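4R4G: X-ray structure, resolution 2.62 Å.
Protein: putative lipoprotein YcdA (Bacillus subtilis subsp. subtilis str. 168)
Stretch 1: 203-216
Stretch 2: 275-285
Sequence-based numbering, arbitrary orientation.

Stretch 1 203-216: KALDNIVNGIKEGL
Stretch 2 275-285: ALQVYPEEFKK

How do the two stretches lie against each other? Residues 203-216 form a continuous helix that runs on beyond Leu 216, and 275-283 belong to a second helix that began earlier in the chain. They run in nearly the same direction, 11° apart, with axes 8.3 Å apart at their closest. The register is set by CA pairs: Ala 204 to Gln 277 at 5.9 Å, then Gly 211 to Pro 280 and Gly 215 to Lys 284, each at 4.5 Å. The second helix kinks at Pro 280, whose N makes no bond to the preceding turn.

What lets the backbones come so close? Two glycines, one turn apart, leave a hollow where side chains would point toward the partner. Against Gly 211 lies the Pro 280 ring (C-gamma exo), its CB 4.2 Å from Gly 211 CA; a CB on Gly 211 would fall 2.7 Å from Pro 280 CB. A CB on Gly 215 would clash likewise, 2.7 Å from Phe 283 CD1.

Which side chain has the largest area covered by the other stretch? Phe 283 is a knob in the hole made by Gly 211, Ile 212, Gly 215 and Leu 216. With chi1 at -173° (t) and chi2 at -84°, its flat ring offers one face to Ile 212, whose CG1 stands 4.0 Å from the ring centroid and 6° off the normal, a CH-pi contact. Gly 215 CA meets the ring edge, 4.1 Å from Phe 283 CE1, as does Leu 216 CD2, 4.0 Å from Phe 283 CZ.

How is the packing continued toward the start of the first helix? Ile 212 (m, t) also sets its CD1 4.0 Å from Tyr 279 CE1; Tyr 279 has chi1 t and chi2 -67°. Ile 208, also m, t, starts sideways but brings its end inward: CD1 lies 3.8 Å from Leu 276 CD2, while CG1 lies 4.0 Å from Pro 280 CD. Leu 276 (m, t) points toward the first helix, and small Ala 204 meets it, CB to CB, at 4.2 Å.

What do polar groups add? No hydrogen bond crosses. Lys 284, chi1 m and then t throughout, extends along the glycine side, its CG 3.8 Å from Gly 211 O. Its NZ makes a long salt bridge across to Glu 214 OE1 (3.7 Å) and a closer one to Glu 281 OE1 (3.3 Å) within its own stretch. The contact buries 626 Å², both sides summed.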

# COMPACT_ATOMS: atom_id res chain seq x y z
N LYS A 203 23.03 -12.35 -25.88
CA LYS A 203 22.42 -11.12 -26.38
C LYS A 203 20.92 -11.34 -26.58
O LYS A 203 20.13 -10.48 -26.20
CB LYS A 203 23.08 -10.70 -27.73
CG LYS A 203 22.72 -9.30 -28.29
CD LYS A 203 22.98 -9.19 -29.81
CE LYS A 203 23.12 -7.77 -30.32
NZ LYS A 203 21.84 -7.02 -30.32
N ALA A 204 20.54 -12.50 -27.15
CA ALA A 204 19.17 -12.91 -27.45
C ALA A 204 18.29 -12.86 -26.22
O ALA A 204 17.18 -12.31 -26.29
CB ALA A 204 19.15 -14.31 -28.03
N LEU A 205 18.80 -13.40 -25.10
CA LEU A 205 18.04 -13.42 -23.88
C LEU A 205 18.03 -12.08 -23.18
O LEU A 205 17.04 -11.77 -22.54
CB LEU A 205 18.49 -14.52 -22.95
CG LEU A 205 17.46 -15.64 -22.87
CD1 LEU A 205 17.54 -16.56 -24.10
CD2 LEU A 205 17.55 -16.38 -21.58
N ASP A 206 19.08 -11.27 -23.34
CA ASP A 206 19.06 -9.93 -22.73
C ASP A 206 18.14 -9.02 -23.52
O ASP A 206 17.47 -8.17 -22.94
CB ASP A 206 20.47 -9.31 -22.63
CG ASP A 206 21.36 -9.85 -21.52
OD1 ASP A 206 20.88 -10.70 -20.72
OD2 ASP A 206 22.52 -9.41 -21.43
N ASN A 207 18.09 -9.22 -24.85
CA ASN A 207 17.21 -8.44 -25.73
C ASN A 207 15.75 -8.77 -25.44
O ASN A 207 14.91 -7.87 -25.55
CB ASN A 207 17.55 -8.66 -27.20
CG ASN A 207 18.63 -7.75 -27.72
OD1 ASN A 207 19.26 -6.96 -26.99
ND2 ASN A 207 18.89 -7.83 -29.02
N ILE A 208 15.47 -10.02 -25.02
CA ILE A 208 14.14 -10.50 -24.65
C ILE A 208 13.68 -9.74 -23.37
O ILE A 208 12.59 -9.17 -23.36
CB ILE A 208 14.11 -12.06 -24.50
CG1 ILE A 208 13.92 -12.72 -25.89
CG2 ILE A 208 13.03 -12.54 -23.50
CD1 ILE A 208 14.20 -14.20 -25.97
N VAL A 209 14.52 -9.71 -22.34
CA VAL A 209 14.25 -9.02 -21.08
C VAL A 209 14.04 -7.54 -21.31
O VAL A 209 13.02 -6.99 -20.88
CB VAL A 209 15.39 -9.26 -20.08
CG1 VAL A 209 15.15 -8.51 -18.77
CG2 VAL A 209 15.57 -10.75 -19.82
N ASN A 210 14.98 -6.90 -22.03
CA ASN A 210 14.91 -5.47 -22.32
C ASN A 210 13.70 -5.12 -23.20
O ASN A 210 13.10 -4.06 -23.00
CB ASN A 210 16.21 -4.99 -22.93
CG ASN A 210 17.40 -5.08 -21.99
OD1 ASN A 210 17.26 -5.08 -20.74
ND2 ASN A 210 18.59 -5.15 -22.56
N GLY A 211 13.31 -6.02 -24.10
CA GLY A 211 12.14 -5.86 -24.95
C GLY A 211 10.84 -5.98 -24.17
O GLY A 211 9.97 -5.12 -24.31
N ILE A 212 10.70 -7.04 -23.34
CA ILE A 212 9.52 -7.25 -22.48
C ILE A 212 9.33 -6.02 -21.59
O ILE A 212 8.23 -5.48 -21.55
CB ILE A 212 9.63 -8.56 -21.63
CG1 ILE A 212 9.39 -9.80 -22.50
CG2 ILE A 212 8.66 -8.54 -20.47
CD1 ILE A 212 9.93 -11.07 -21.89
N LYS A 213 10.39 -5.55 -20.93
CA LYS A 213 10.37 -4.35 -20.08
C LYS A 213 9.94 -3.09 -20.85
O LYS A 213 9.19 -2.29 -20.31
CB LYS A 213 11.73 -4.10 -19.41
CG LYS A 213 12.07 -5.11 -18.34
CD LYS A 213 13.20 -4.62 -17.49
CE LYS A 213 13.72 -5.73 -16.62
NZ LYS A 213 14.52 -5.19 -15.49
N GLU A 214 10.39 -2.92 -22.10
CA GLU A 214 10.01 -1.74 -22.86
C GLU A 214 8.53 -1.81 -23.21
O GLU A 214 7.84 -0.80 -23.10
CB GLU A 214 10.87 -1.56 -24.11
CG GLU A 214 10.98 -0.09 -24.51
CD GLU A 214 10.88 0.20 -26.00
OE1 GLU A 214 11.79 -0.22 -26.76
OE2 GLU A 214 9.90 0.87 -26.40
N GLY A 215 8.05 -3.02 -23.52
CA GLY A 215 6.65 -3.29 -23.82
C GLY A 215 5.76 -3.01 -22.63
O GLY A 215 4.76 -2.30 -22.76
N LEU A 216 6.13 -3.53 -21.44
CA LEU A 216 5.36 -3.32 -20.23
C LEU A 216 5.34 -1.87 -19.82
O LEU A 216 4.29 -1.38 -19.42
CB LEU A 216 5.86 -4.20 -19.07
CG LEU A 216 5.83 -5.73 -19.27
CD1 LEU A 216 6.38 -6.44 -18.05
CD2 LEU A 216 4.43 -6.25 -19.54
N ALA A 275 13.79 -17.05 -33.77
CA ALA A 275 12.58 -16.89 -32.99
C ALA A 275 12.87 -16.03 -31.75
O ALA A 275 12.11 -15.12 -31.46
CB ALA A 275 12.01 -18.24 -32.60
N LEU A 276 14.01 -16.27 -31.08
CA LEU A 276 14.42 -15.53 -29.89
C LEU A 276 14.78 -14.07 -30.23
O LEU A 276 14.78 -13.21 -29.33
CB LEU A 276 15.62 -16.24 -29.22
CG LEU A 276 15.38 -17.66 -28.69
CD1 LEU A 276 16.67 -18.37 -28.47
CD2 LEU A 276 14.55 -17.67 -27.41
N GLN A 277 15.08 -13.80 -31.52
CA GLN A 277 15.41 -12.48 -32.03
C GLN A 277 14.15 -11.65 -32.31
O GLN A 277 14.15 -10.45 -32.00
CB GLN A 277 16.24 -12.58 -33.32
CG GLN A 277 17.70 -12.96 -33.12
CD GLN A 277 18.38 -13.34 -34.43
OE1 GLN A 277 18.10 -12.78 -35.51
NE2 GLN A 277 19.31 -14.29 -34.35
N VAL A 278 13.11 -12.25 -32.95
CA VAL A 278 11.88 -11.52 -33.27
C VAL A 278 11.02 -11.29 -32.03
O VAL A 278 10.30 -10.29 -32.00
CB VAL A 278 11.02 -12.16 -34.40
CG1 VAL A 278 11.69 -12.00 -35.76
CG2 VAL A 278 10.69 -13.62 -34.12
N TYR A 279 11.10 -12.21 -31.01
CA TYR A 279 10.34 -12.18 -29.75
C TYR A 279 10.26 -10.74 -29.17
O TYR A 279 9.14 -10.24 -29.02
CB TYR A 279 10.91 -13.16 -28.70
CG TYR A 279 10.03 -13.35 -27.48
CD1 TYR A 279 9.81 -12.31 -26.58
CD2 TYR A 279 9.43 -14.58 -27.22
CE1 TYR A 279 8.97 -12.48 -25.47
CE2 TYR A 279 8.58 -14.75 -26.12
CZ TYR A 279 8.37 -13.71 -25.23
OH TYR A 279 7.55 -13.88 -24.15
N PRO A 280 11.40 -10.03 -28.91
CA PRO A 280 11.31 -8.66 -28.38
C PRO A 280 10.50 -7.69 -29.26
O PRO A 280 9.69 -6.92 -28.75
CB PRO A 280 12.78 -8.20 -28.35
CG PRO A 280 13.58 -9.44 -28.29
CD PRO A 280 12.82 -10.46 -29.03
N GLU A 281 10.72 -7.75 -30.56
CA GLU A 281 10.12 -6.83 -31.52
C GLU A 281 8.63 -7.09 -31.67
O GLU A 281 7.86 -6.13 -31.82
CB GLU A 281 10.88 -6.88 -32.86
CG GLU A 281 12.40 -6.65 -32.74
CD GLU A 281 12.95 -5.66 -31.71
OE1 GLU A 281 12.57 -4.47 -31.75
OE2 GLU A 281 13.77 -6.09 -30.86
N GLU A 282 8.21 -8.35 -31.52
CA GLU A 282 6.80 -8.74 -31.59
C GLU A 282 6.08 -8.46 -30.28
O GLU A 282 4.92 -8.04 -30.32
CB GLU A 282 6.65 -10.22 -31.99
CG GLU A 282 6.97 -10.49 -33.45
CD GLU A 282 6.23 -9.66 -34.48
OE1 GLU A 282 4.98 -9.55 -34.42
OE2 GLU A 282 6.91 -9.16 -35.41
N PHE A 283 6.75 -8.67 -29.12
CA PHE A 283 6.18 -8.35 -27.80
C PHE A 283 5.86 -6.85 -27.71
O PHE A 283 4.79 -6.48 -27.26
CB PHE A 283 7.14 -8.76 -26.67
CG PHE A 283 6.52 -8.62 -25.29
CD1 PHE A 283 6.52 -7.40 -24.63
CD2 PHE A 283 5.91 -9.71 -24.68
CE1 PHE A 283 5.92 -7.26 -23.39
CE2 PHE A 283 5.32 -9.57 -23.41
CZ PHE A 283 5.34 -8.35 -22.77
N LYS A 284 6.80 -6.00 -28.13
CA LYS A 284 6.69 -4.54 -28.17
C LYS A 284 5.49 -4.09 -29.03
O LYS A 284 5.07 -2.94 -28.90
CB LYS A 284 7.98 -3.93 -28.75
CG LYS A 284 9.15 -3.75 -27.78
CD LYS A 284 10.40 -3.32 -28.59
CE LYS A 284 11.72 -3.40 -27.86
NZ LYS A 284 12.86 -3.13 -28.76
N LYS A 285 4.95 -4.96 -29.91
CA LYS A 285 3.80 -4.69 -30.78
C LYS A 285 2.44 -4.94 -30.10
O LYS A 285 1.41 -4.56 -30.65
CB LYS A 285 3.85 -5.58 -32.01
CG LYS A 285 4.92 -5.23 -33.03
CD LYS A 285 4.61 -6.00 -34.29
CE LYS A 285 5.80 -6.10 -35.17
NZ LYS A 285 5.52 -6.97 -36.32